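PDB 3ROT: ABC sugar transporter, periplasmic sugar binding protein from Legionella pneumophila subsp. pneumophila, which probably binds a carbohydrate in the periplasm and hands it to the membrane components of an ABC importer. Local coordinates for residues V89-R95 with Y104-G109; L8-G12 with Q50-I54; S20-A25 with P247-Y252; L145-A149 with C194-Q198. All coordinates share one frame; numbering follows the deposited sequence.

Following the chain from the N terminus, interaction 2 closes the first loop, setting the end of strand 5-9 against helix 47-59. Before it closes, helix 16-32 has already opened interaction 3, so the two cross; helix 16-32 finds its partner only at helix 247-264, near the end of the fold. Interaction 3 therefore encloses both remaining contacts, which follow each other in series. Interaction 1 pairs strands 89-92 and 107-109 in the same sheet as strand 5-9. Interaction 4 belongs to the other sheet, joining helix 143-158 to the turn after strand 191-194. Interactions 1, 2 and 3 touch one another, whereas interaction 4 stands apart, about 18 Å from interaction 1 between centres.

Interaction 1: residues V89-R95 with Y104-G109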
loop_
_atom_site.group_PDB
_atom_site.type_symbol
_atom_site.label_atom_id
_atom_site.label_comp_id
_atom_site.label_asym_id
_atom_site.label_seq_id
_atom_site.Cartn_x
_atom_site.Cartn_y
_atom_site.Cartn_z
ATOM N N VAL A 89 19.041 22.062 -8.139
ATOM C CA VAL A 89 18.083 20.975 -8.245
ATOM C C VAL A 89 18.800 19.702 -8.663
ATOM O O VAL A 89 19.545 19.689 -9.638
ATOM C CB VAL A 89 16.977 21.279 -9.267
ATOM C CG1 VAL A 89 15.988 20.126 -9.304
ATOM C CG2 VAL A 89 16.267 22.571 -8.893
ATOM N N ILE A 90 18.588 18.641 -7.893
ATOM C CA ILE A 90 19.194 17.350 -8.176
ATOM C C ILE A 90 18.088 16.371 -8.536
ATOM O O ILE A 90 17.040 16.351 -7.897
ATOM C CB ILE A 90 19.989 16.832 -6.949
ATOM C CG1 ILE A 90 21.299 17.616 -6.827
ATOM C CG2 ILE A 90 20.282 15.341 -7.084
ATOM C CD1 ILE A 90 22.190 17.144 -5.688
ATOM N N ALA A 91 18.304 15.582 -9.582
ATOM C CA ALA A 91 17.298 14.614 -9.993
ATOM C C ALA A 91 17.600 13.275 -9.324
ATOM O O ALA A 91 18.746 12.835 -9.289
ATOM C CB ALA A 91 17.300 14.453 -11.515
ATOM N N VAL A 92 16.564 12.644 -8.783
ATOM C CA VAL A 92 16.716 11.352 -8.141
ATOM C C VAL A 92 15.662 10.371 -8.643
ATOM O O VAL A 92 14.550 10.771 -9.017
ATOM C CB VAL A 92 16.598 11.472 -6.603
ATOM C CG1 VAL A 92 17.669 12.402 -6.071
ATOM C CG2 VAL A 92 15.220 11.984 -6.230
ATOM N N ASP A 93 16.037 9.096 -8.669
ATOM C CA ASP A 93 15.163 8.003 -9.083
ATOM C C ASP A 93 14.844 7.971 -10.569
ATOM O O ASP A 93 15.082 6.974 -11.229
ATOM C CB ASP A 93 13.863 8.044 -8.273
ATOM C CG ASP A 93 12.883 6.958 -8.683
ATOM O OD1 ASP A 93 13.122 5.773 -8.356
ATOM O OD2 ASP A 93 11.878 7.298 -9.336
ATOM N N THR A 94 14.298 9.061 -11.092
ATOM C CA THR A 94 13.946 9.128 -12.505
ATOM C C THR A 94 14.399 10.460 -13.062
ATOM O O THR A 94 14.255 11.498 -12.406
ATOM C CB THR A 94 12.418 9.032 -12.735
ATOM O OG1 THR A 94 11.894 7.889 -12.052
ATOM C CG2 THR A 94 12.112 8.911 -14.235
ATOM N N ARG A 95 14.936 10.431 -14.276
ATOM C CA ARG A 95 15.401 11.653 -14.913
ATOM C C ARG A 95 14.865 11.782 -16.332
ATOM O O ARG A 95 14.530 10.784 -16.970
ATOM C CB ARG A 95 16.925 11.684 -14.955
ATOM C CG ARG A 95 17.542 10.596 -15.805
ATOM C CD ARG A 95 18.957 10.969 -16.158
ATOM N NE ARG A 95 19.791 9.816 -16.465
ATOM C CZ ARG A 95 21.117 9.876 -16.585
ATOM N NH1 ARG A 95 21.746 11.037 -16.425
ATOM N NH2 ARG A 95 21.821 8.778 -16.847
ATOM N N TYR A 104 18.739 20.344 -14.552
ATOM C CA TYR A 104 18.959 19.823 -13.210
ATOM C C TYR A 104 20.467 19.608 -13.182
ATOM O O TYR A 104 21.086 19.452 -14.235
ATOM C CB TYR A 104 18.163 18.524 -12.956
ATOM C CG TYR A 104 18.549 17.319 -13.794
ATOM C CD1 TYR A 104 19.637 16.523 -13.441
ATOM C CD2 TYR A 104 17.845 16.996 -14.952
ATOM C CE1 TYR A 104 20.022 15.446 -14.216
ATOM C CE2 TYR A 104 18.222 15.917 -15.740
ATOM C CZ TYR A 104 19.316 15.147 -15.365
ATOM O OH TYR A 104 19.728 14.102 -16.144
ATOM N N LEU A 105 21.067 19.629 -11.997
ATOM C CA LEU A 105 22.512 19.482 -11.898
ATOM C C LEU A 105 23.018 18.076 -12.185
ATOM O O LEU A 105 23.719 17.848 -13.180
ATOM C CB LEU A 105 22.985 19.944 -10.519
ATOM C CG LEU A 105 22.789 21.437 -10.225
ATOM C CD1 LEU A 105 23.129 21.703 -8.773
ATOM C CD2 LEU A 105 23.668 22.289 -11.144
ATOM N N VAL A 106 22.653 17.134 -11.323
ATOM C CA VAL A 106 23.085 15.749 -11.478
ATOM C C VAL A 106 21.950 14.786 -11.167
ATOM O O VAL A 106 20.904 15.187 -10.656
ATOM C CB VAL A 106 24.271 15.437 -10.552
ATOM C CG1 VAL A 106 25.476 16.287 -10.959
ATOM C CG2 VAL A 106 23.882 15.728 -9.104
ATOM N N PHE A 107 22.176 13.515 -11.474
ATOM C CA PHE A 107 21.185 12.473 -11.255
ATOM C C PHE A 107 21.730 11.339 -10.395
ATOM O O PHE A 107 22.793 10.784 -10.682
ATOM C CB PHE A 107 20.734 11.906 -12.606
ATOM C CG PHE A 107 19.854 10.690 -12.496
ATOM C CD1 PHE A 107 18.573 10.785 -11.965
ATOM C CD2 PHE A 107 20.298 9.456 -12.954
ATOM C CE1 PHE A 107 17.746 9.670 -11.895
ATOM C CE2 PHE A 107 19.479 8.328 -12.887
ATOM C CZ PHE A 107 18.197 8.439 -12.355
ATOM N N LEU A 108 20.988 11.009 -9.345
ATOM C CA LEU A 108 21.325 9.907 -8.455
ATOM C C LEU A 108 20.211 8.881 -8.613
ATOM O O LEU A 108 19.052 9.169 -8.341
ATOM C CB LEU A 108 21.377 10.344 -6.996
ATOM C CG LEU A 108 22.568 11.190 -6.554
ATOM C CD1 LEU A 108 22.202 12.655 -6.629
ATOM C CD2 LEU A 108 22.951 10.811 -5.122
ATOM N N GLY A 109 20.572 7.689 -9.055
ATOM C CA GLY A 109 19.593 6.635 -9.246
ATOM C C GLY A 109 20.245 5.602 -10.125
ATOM O O GLY A 109 21.465 5.617 -10.305
#
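Arg-95 turns its CG between its own backbone N and carbonyl carbon (chi1 64°), while the ring of Phe-107 swings anti to its backbone N (chi1 172°); together these torsions lay the arginine over the phenyl face. Arg-95 CG sits 3.8 Å from the centroid of the Phe-107 ring, almost on its normal, and the extended chain then carries the guanidinium out over the rim near CD2, its plane tilted only 16° from the ring. The hydroxyl of Tyr-104 lies at the guanidinium edge, and Arg-95 CD comes within 3.2 Å of Tyr-104 OH. A neighbouring CH-pi contact puts Ala-91 CB 3.9 Å from the centroid of the Tyr-104 ring; the small methyl fits over the tyrosine face while also touching Phe-107 CD1. On the other face of the sheet Ile-90 lies alongside Val-106, and Ile-90 CG2 presses on Leu-108 CD1 at 3.3 Å, a tight fit. Under these side chains the backbones run parallel, with Ala-91 paired to Phe-107 and Val-92 to Leu-108. Ala-91 uses both groups: its N donates to Val-106 O (2.8 Å) and its O accepts from Leu-108 N (2.9 Å). Leu-105 N to Val-89 O and Asp-93 N to Leu-108 O (3.0 Å) extend the ladder. The chain makes a classic gamma turn at Asp-93, closed by Thr-94 N to Val-92 O. Thr-94 OG1 also donates to Asp-93 OD2, which binds a glycerol. Backbone bonds thus carry the pairing, apolar groups fill both faces, and the arginine's aliphatic stem covers the phenyl ring while its charged end runs on to the Tyr-104 hydroxyl.

Interaction 2: residues L8-G12 with Q50-I54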
loop_
_atom_site.group_PDB
_atom_site.type_symbol
_atom_site.label_atom_id
_atom_site.label_comp_id
_atom_site.label_asym_id
_atom_site.label_seq_id
_atom_site.Cartn_x
_atom_site.Cartn_y
_atom_site.Cartn_z
ATOM N N LEU A 8 12.710 17.372 -0.666
ATOM C CA LEU A 8 12.804 16.104 -1.378
ATOM C C LEU A 8 11.398 15.928 -1.935
ATOM O O LEU A 8 10.443 15.727 -1.189
ATOM C CB LEU A 8 13.170 14.942 -0.441
ATOM C CG LEU A 8 13.050 13.524 -1.033
ATOM C CD1 LEU A 8 13.729 13.453 -2.401
ATOM C CD2 LEU A 8 13.671 12.506 -0.076
ATOM N N ILE A 9 11.266 16.032 -3.249
ATOM C CA ILE A 9 9.964 15.929 -3.876
ATOM C C ILE A 9 9.869 14.711 -4.787
ATOM O O ILE A 9 10.762 14.461 -5.595
ATOM C CB ILE A 9 9.674 17.236 -4.653
ATOM C CG1 ILE A 9 9.910 18.431 -3.715
ATOM C CG2 ILE A 9 8.245 17.228 -5.183
ATOM C CD1 ILE A 9 9.735 19.813 -4.330
ATOM N N THR A 10 8.791 13.940 -4.642
ATOM C CA THR A 10 8.591 12.753 -5.464
ATOM C C THR A 10 7.176 12.696 -6.022
ATOM O O THR A 10 6.331 13.520 -5.690
ATOM C CB THR A 10 8.867 11.443 -4.674
ATOM O OG1 THR A 10 7.898 11.290 -3.630
ATOM C CG2 THR A 10 10.273 11.476 -4.071
ATOM N N HIS A 11 6.935 11.720 -6.886
ATOM C CA HIS A 11 5.629 11.554 -7.509
ATOM C C HIS A 11 4.782 10.492 -6.813
ATOM O O HIS A 11 3.667 10.208 -7.235
ATOM C CB HIS A 11 5.800 11.184 -8.990
ATOM C CG HIS A 11 6.712 10.019 -9.217
ATOM N ND1 HIS A 11 8.077 10.158 -9.370
ATOM C CD2 HIS A 11 6.460 8.689 -9.269
ATOM C CE1 HIS A 11 8.625 8.964 -9.509
ATOM N NE2 HIS A 11 7.666 8.055 -9.450
ATOM N N GLY A 12 5.316 9.899 -5.751
ATOM C CA GLY A 12 4.579 8.878 -5.027
ATOM C C GLY A 12 5.096 8.728 -3.610
ATOM O O GLY A 12 6.202 9.175 -3.296
ATOM N N GLN A 50 2.648 17.147 -8.067
ATOM C CA GLN A 50 4.085 17.248 -7.834
ATOM C C GLN A 50 4.623 18.554 -8.410
ATOM O O GLN A 50 5.484 19.191 -7.809
ATOM C CB GLN A 50 4.830 16.057 -8.460
ATOM C CG GLN A 50 6.344 16.276 -8.546
ATOM C CD GLN A 50 7.112 15.040 -8.973
ATOM O OE1 GLN A 50 6.605 14.203 -9.717
ATOM N NE2 GLN A 50 8.357 14.932 -8.515
ATOM N N VAL A 51 4.118 18.948 -9.577
ATOM C CA VAL A 51 4.554 20.188 -10.206
ATOM C C VAL A 51 4.226 21.357 -9.277
ATOM O O VAL A 51 5.034 22.268 -9.102
ATOM C CB VAL A 51 3.868 20.401 -11.583
ATOM C CG1 VAL A 51 4.083 21.832 -12.060
ATOM C CG2 VAL A 51 4.439 19.426 -12.602
ATOM N N GLN A 52 3.045 21.324 -8.674
ATOM C CA GLN A 52 2.653 22.383 -7.757
ATOM C C GLN A 52 3.576 22.371 -6.534
ATOM O O GLN A 52 3.982 23.425 -6.043
ATOM C CB GLN A 52 1.193 22.202 -7.337
ATOM C CG GLN A 52 0.684 23.287 -6.407
ATOM C CD GLN A 52 1.088 24.677 -6.862
ATOM O OE1 GLN A 52 0.921 25.039 -8.032
ATOM N NE2 GLN A 52 1.619 25.472 -5.935
ATOM N N PHE A 53 3.908 21.177 -6.044
ATOM C CA PHE A 53 4.816 21.059 -4.901
ATOM C C PHE A 53 6.149 21.760 -5.194
ATOM O O PHE A 53 6.644 22.552 -4.388
ATOM C CB PHE A 53 5.088 19.589 -4.576
ATOM C CG PHE A 53 3.991 18.918 -3.798
ATOM C CD1 PHE A 53 3.483 19.502 -2.641
ATOM C CD2 PHE A 53 3.495 17.681 -4.198
ATOM C CE1 PHE A 53 2.498 18.861 -1.890
ATOM C CE2 PHE A 53 2.513 17.036 -3.456
ATOM C CZ PHE A 53 2.014 17.627 -2.297
ATOM N N ILE A 54 6.731 21.453 -6.351
ATOM C CA ILE A 54 7.995 22.043 -6.772
ATOM C C ILE A 54 7.870 23.556 -6.871
ATOM O O ILE A 54 8.765 24.296 -6.472
ATOM C CB ILE A 54 8.426 21.501 -8.158
ATOM C CG1 ILE A 54 8.731 20.006 -8.058
ATOM C CG2 ILE A 54 9.628 22.270 -8.667
ATOM C CD1 ILE A 54 9.003 19.341 -9.379
#
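Ile-9 and Ile-54 bring their CA atoms to 7.0 Å, and His-11 and Gln-50 theirs to 5.9 Å, where the last residues of strand 5-9 and the loop after it run past one side of helix 47-59. No strand pairing is possible here, and side chains do the work. The branched Ile-9 spreads two arms: CD1 rests on the helix backbone, 3.7 Å from Ile-54 CA, while CG2 touches both Gln-50 CG and Phe-53 CB, about 4.0 Å from each. Phe-53 meets the strand through its CB, the ring leading off elsewhere. Gln-50 reaches across the loop with CG anti to its backbone N (chi1 166°) and the rest of the chain extended, which lays the amide against the peptide after Thr-10, with Gln-50 NE2 3.6 Å from Thr-10 C. Its OE1 comes 3.2 Å from His-11 CB and is buried without a polar partner, as is Thr-10 O. The amide's polar hold is instead Thr-68 OG1, bonded to Gln-50 NE2 and also to His-11 ND1, so that one hydroxyl helps to position both side chains. His-11 NE2 binds a glycerol, which may mark the sugar pocket. Thr-10 OG1 steadies the loop by donating to Gly-12 O at 2.7 Å. In the fold, strand 5-9 is flanked by strands 35-39 and 64-67; Ile-9 faces helix 47-59, whereas Leu-8 and Thr-10 are turned to helix 16-32. Beyond Ile-54 lies helix 76-85, and the His-11 ring meets Trp-18 edge-to-face.

Interaction 3: residues S20-A25 with P247-Y252; sequences SLFQGA and PFLMGY
Phe-248 lays one face of its ring flat against the backbone of Gly-24, the central arrangement of this helix pair. Gly-24 CA stands 3.7 Å from the centroid of the Phe-248 ring, 12° off its normal, and the aliphatic part of Gln-23 meets the ring edge through CG. The ring arrives there because Phe-248 CG is anti to the backbone N (chi1 -178°). From the other helix Leu-21 points across in the opposite sense: its CD1 slips against the first turn of helix 247-264, 3.1 Å from Pro-247 O and 3.6 Å from Met-250 CB, a selenomethionine in this crystal. The proline ring packs under Ser-20, with Pro-247 CG 3.5 Å from Ser-20 OG. Proline suits this first helical turn, where its lack of an N-H costs no helical bond. Tyr-252 brings its CB and CD1 to Gly-24 O. Gly-24 and Gly-251, having no side chains, allow the two short segments to run only 6.4 Å apart at a crossing angle of -38°. The parallel, right-handed crossing resembles the GAS-right packing of membrane helices, including its CA-H...O contacts: Leu-21 CA to Pro-247 O (3.4 Å) and Gly-24 CA to Phe-248 O (3.5 Å) run one way, Gly-251 CA to Leu-21 O (3.6 Å) the other. A water accepts from Phe-248 N and weakly meets Ser-20 OG. Between 20-25 and 247-252 cohesion probably comes from close backbone packing, weak polarised C-H contacts and a ring face; a direct conventional bond between the helices comes further along, from Tyr-252 OH to Glu-31.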
loop_
_atom_site.group_PDB
_atom_site.type_symbol
_atom_site.label_atom_id
_atom_site.label_comp_id
_atom_site.label_asym_id
_atom_site.label_seq_id
_atom_site.Cartn_x
_atom_site.Cartn_y
_atom_site.Cartn_z
ATOM N N SER A 20 11.930 4.077 2.157
ATOM C CA SER A 20 13.333 3.732 2.280
ATOM C C SER A 20 14.162 4.918 1.766
ATOM O O SER A 20 15.170 5.299 2.354
ATOM C CB SER A 20 13.623 2.467 1.469
ATOM O OG SER A 20 14.987 2.113 1.573
ATOM N N LEU A 21 13.715 5.509 0.665
ATOM C CA LEU A 21 14.390 6.668 0.099
ATOM C C LEU A 21 14.283 7.838 1.087
ATOM O O LEU A 21 15.257 8.546 1.347
ATOM C CB LEU A 21 13.734 7.074 -1.220
ATOM C CG LEU A 21 14.344 8.330 -1.836
ATOM C CD1 LEU A 21 15.637 7.943 -2.506
ATOM C CD2 LEU A 21 13.391 8.964 -2.841
ATOM N N PHE A 22 13.089 8.040 1.623
ATOM C CA PHE A 22 12.845 9.124 2.571
ATOM C C PHE A 22 13.707 9.021 3.830
ATOM O O PHE A 22 14.231 10.028 4.315
ATOM C CB PHE A 22 11.366 9.152 2.982
ATOM C CG PHE A 22 10.408 9.421 1.852
ATOM C CD1 PHE A 22 10.816 10.095 0.703
ATOM C CD2 PHE A 22 9.069 9.042 1.964
ATOM C CE1 PHE A 22 9.910 10.394 -0.320
ATOM C CE2 PHE A 22 8.152 9.339 0.945
ATOM C CZ PHE A 22 8.580 10.020 -0.200
ATOM N N GLN A 23 13.837 7.813 4.371
ATOM C CA GLN A 23 14.629 7.608 5.576
ATOM C C GLN A 23 16.101 7.933 5.331
ATOM O O GLN A 23 16.753 8.527 6.186
ATOM C CB GLN A 23 14.466 6.174 6.090
ATOM C CG GLN A 23 15.287 5.871 7.334
ATOM C CD GLN A 23 15.075 6.872 8.477
ATOM O OE1 GLN A 23 15.936 7.013 9.349
ATOM N NE2 GLN A 23 13.933 7.553 8.481
ATOM N N GLY A 24 16.621 7.551 4.165
ATOM C CA GLY A 24 18.006 7.855 3.850
ATOM C C GLY A 24 18.226 9.363 3.787
ATOM O O GLY A 24 19.243 9.883 4.254
ATOM N N ALA A 25 17.265 10.069 3.209
ATOM C CA ALA A 25 17.349 11.514 3.088
ATOM C C ALA A 25 17.272 12.168 4.475
ATOM O O ALA A 25 18.053 13.070 4.791
ATOM C CB ALA A 25 16.225 12.022 2.196
ATOM N N PRO A 247 17.517 2.518 -2.639
ATOM C CA PRO A 247 16.875 3.812 -2.358
ATOM C C PRO A 247 17.403 4.581 -1.138
ATOM O O PRO A 247 17.472 5.808 -1.163
ATOM C CB PRO A 247 15.390 3.452 -2.221
ATOM C CG PRO A 247 15.386 1.980 -1.920
ATOM C CD PRO A 247 16.508 1.455 -2.785
ATOM N N PHE A 248 17.769 3.863 -0.081
ATOM C CA PHE A 248 18.294 4.507 1.122
ATOM C C PHE A 248 19.551 5.305 0.763
ATOM O O PHE A 248 19.708 6.460 1.164
ATOM C CB PHE A 248 18.638 3.459 2.187
ATOM C CG PHE A 248 19.138 4.049 3.476
ATOM C CD1 PHE A 248 18.280 4.209 4.566
ATOM C CD2 PHE A 248 20.463 4.468 3.597
ATOM C CE1 PHE A 248 18.740 4.784 5.761
ATOM C CE2 PHE A 248 20.932 5.044 4.784
ATOM C CZ PHE A 248 20.066 5.202 5.867
ATOM N N LEU A 249 20.442 4.671 0.003
ATOM C CA LEU A 249 21.690 5.289 -0.436
ATOM C C LEU A 249 21.393 6.501 -1.319
ATOM O O LEU A 249 22.030 7.556 -1.201
ATOM C CB LEU A 249 22.528 4.268 -1.224
ATOM C CG LEU A 249 23.926 4.726 -1.641
ATOM C CD1 LEU A 249 24.769 4.993 -0.397
ATOM C CD2 LEU A 249 24.580 3.654 -2.506
HETATM N N MSE A 250 20.416 6.331 -2.199
HETATM C CA MSE A 250 19.981 7.377 -3.120
HETATM C C MSE A 250 19.573 8.583 -2.280
HETATM O O MSE A 250 20.025 9.701 -2.508
HETATM C CB MSE A 250 18.781 6.868 -3.919
HETATM C CG MSE A 250 18.547 7.514 -5.278
HETATM SE SE MSE A 250 16.987 6.693 -6.127
HETATM C CE MSE A 250 17.601 4.905 -6.276
ATOM N N GLY A 251 18.706 8.337 -1.301
ATOM C CA GLY A 251 18.249 9.406 -0.432
ATOM C C GLY A 251 19.384 10.078 0.317
ATOM O O GLY A 251 19.559 11.291 0.220
ATOM N N TYR A 252 20.160 9.284 1.049
ATOM C CA TYR A 252 21.282 9.789 1.842
ATOM C C TYR A 252 22.252 10.623 1.010
ATOM O O TYR A 252 22.567 11.768 1.346
ATOM C CB TYR A 252 22.041 8.618 2.470
ATOM C CG TYR A 252 22.992 9.026 3.568
ATOM C CD1 TYR A 252 22.606 8.966 4.908
ATOM C CD2 TYR A 252 24.253 9.541 3.265
ATOM C CE1 TYR A 252 23.451 9.417 5.921
ATOM C CE2 TYR A 252 25.104 9.998 4.270
ATOM C CZ TYR A 252 24.696 9.937 5.591
ATOM O OH TYR A 252 25.523 10.429 6.572
HETATM O O HOH W 1 17.917 0.660 0.330
#

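Interaction 4: residues L145-A149 with C194-Q198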
loop_
_atom_site.group_PDB
_atom_site.type_symbol
_atom_site.label_atom_id
_atom_site.label_comp_id
_atom_site.label_asym_id
_atom_site.label_seq_id
_atom_site.Cartn_x
_atom_site.Cartn_y
_atom_site.Cartn_z
ATOM N N LEU A 145 9.985 3.820 -15.984
ATOM C CA LEU A 145 9.482 2.478 -16.200
ATOM C C LEU A 145 9.461 2.110 -17.688
ATOM O O LEU A 145 9.600 0.943 -18.031
ATOM C CB LEU A 145 8.089 2.328 -15.575
ATOM C CG LEU A 145 8.011 2.685 -14.084
ATOM C CD1 LEU A 145 6.654 2.271 -13.534
ATOM C CD2 LEU A 145 9.132 1.986 -13.317
ATOM N N GLU A 146 9.299 3.095 -18.572
ATOM C CA GLU A 146 9.302 2.803 -20.012
ATOM C C GLU A 146 10.690 2.281 -20.391
ATOM O O GLU A 146 10.821 1.338 -21.175
ATOM C CB GLU A 146 8.980 4.055 -20.842
ATOM C CG GLU A 146 7.714 4.773 -20.415
ATOM C CD GLU A 146 7.331 5.927 -21.333
ATOM O OE1 GLU A 146 8.232 6.666 -21.796
ATOM O OE2 GLU A 146 6.114 6.105 -21.574
ATOM N N LYS A 147 11.728 2.892 -19.828
ATOM C CA LYS A 147 13.096 2.464 -20.108
ATOM C C LYS A 147 13.329 1.040 -19.602
ATOM O O LYS A 147 14.001 0.245 -20.266
ATOM C CB LYS A 147 14.106 3.417 -19.461
ATOM C CG LYS A 147 14.160 4.799 -20.099
ATOM C CD LYS A 147 14.621 4.709 -21.540
ATOM C CE LYS A 147 14.794 6.090 -22.168
ATOM N NZ LYS A 147 15.277 5.995 -23.582
ATOM N N ARG A 148 12.778 0.722 -18.432
ATOM C CA ARG A 148 12.917 -0.628 -17.872
ATOM C C ARG A 148 12.293 -1.665 -18.790
ATOM O O ARG A 148 12.916 -2.675 -19.127
ATOM C CB ARG A 148 12.235 -0.739 -16.511
ATOM C CG ARG A 148 13.031 -0.163 -15.386
ATOM C CD ARG A 148 12.260 -0.211 -14.083
ATOM N NE ARG A 148 12.845 0.757 -13.171
ATOM C CZ ARG A 148 12.498 0.916 -11.904
ATOM N NH1 ARG A 148 11.548 0.164 -11.362
ATOM N NH2 ARG A 148 13.113 1.837 -11.187
ATOM N N ALA A 149 11.046 -1.409 -19.170
ATOM C CA ALA A 149 10.311 -2.302 -20.052
ATOM C C ALA A 149 11.080 -2.494 -21.357
ATOM O O ALA A 149 11.241 -3.621 -21.827
ATOM C CB ALA A 149 8.934 -1.728 -20.342
ATOM N N CYS A 194 7.740 -7.648 -13.049
ATOM C CA CYS A 194 7.003 -6.544 -12.421
ATOM C C CYS A 194 7.930 -5.333 -12.437
ATOM O O CYS A 194 9.034 -5.392 -11.888
ATOM C CB CYS A 194 6.638 -6.874 -10.983
ATOM S SG CYS A 194 5.518 -8.270 -10.808
ATOM N N LEU A 195 7.480 -4.245 -13.059
ATOM C CA LEU A 195 8.294 -3.042 -13.161
ATOM C C LEU A 195 8.520 -2.334 -11.826
ATOM O O LEU A 195 9.482 -1.590 -11.683
ATOM C CB LEU A 195 7.701 -2.085 -14.208
ATOM C CG LEU A 195 7.683 -2.686 -15.629
ATOM C CD1 LEU A 195 7.128 -1.691 -16.632
ATOM C CD2 LEU A 195 9.093 -3.095 -16.022
ATOM N N THR A 196 7.632 -2.557 -10.858
ATOM C CA THR A 196 7.799 -1.993 -9.508
ATOM C C THR A 196 7.063 -2.906 -8.532
ATOM O O THR A 196 6.328 -3.809 -8.950
ATOM C CB THR A 196 7.211 -0.572 -9.345
ATOM O OG1 THR A 196 5.794 -0.663 -9.191
ATOM C CG2 THR A 196 7.536 0.306 -10.546
ATOM N N SER A 197 7.243 -2.669 -7.237
ATOM C CA SER A 197 6.580 -3.489 -6.233
ATOM C C SER A 197 5.061 -3.287 -6.249
ATOM O O SER A 197 4.313 -4.122 -5.733
ATOM C CB SER A 197 7.149 -3.185 -4.845
ATOM O OG SER A 197 6.957 -1.828 -4.501
ATOM N N GLN A 198 4.593 -2.195 -6.847
ATOM C CA GLN A 198 3.146 -1.951 -6.911
ATOM C C GLN A 198 2.437 -3.018 -7.745
ATOM O O GLN A 198 1.251 -3.300 -7.538
ATOM C CB GLN A 198 2.852 -0.586 -7.515
ATOM C CG GLN A 198 3.429 0.583 -6.746
ATOM C CD GLN A 198 3.469 1.830 -7.605
ATOM O OE1 GLN A 198 4.085 1.840 -8.684
ATOM N NE2 GLN A 198 2.810 2.882 -7.146
#
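The turn that leads from strand 191-194 into helix 197-208, a beta-alpha junction at the C-terminal end of the middle strand of the second parallel sheet, is held by Arg-148 and its neighbours on helix 143-158. Arg-148 extends its chain from CG to NE so that NH1 reaches Leu-195 O at 2.7 Å. That oxygen lies within 7° of the guanidinium plane and is approached nearly along the C=O axis, although the N-H itself is bent, at 134°. Leu-145 covers the group from above: its CD2 lies 3.4 Å over one guanidinium face and also packs on Thr-196 CG2 at 3.6 Å, the two side chains crossing at about a right angle. Leu-195 reaches back with both methyls, CD2 standing 4.0 Å from Arg-148 CB and CD1 4.1 Å from Ala-149 CB; the small alanine suits this close approach to the helix surface. Thr-196 is the N-cap of helix 197-208. Its OG1 accepts from Gln-198 N at 3.0 Å and donates to a lone pair of Gln-198 OE1, which a second donor, Gln-139 NE2, also meets. Threonine therefore serves two ends, methyl toward Leu-145 and hydroxyl toward the helix start. Arg-148 NH1 also binds a glycerol, perhaps marking the sugar cleft. NH1 of this buried arginine thus serves both a backbone carbonyl and a bound polyol, while leucine covers one guanidinium face, which probably strengthens its polar bonds.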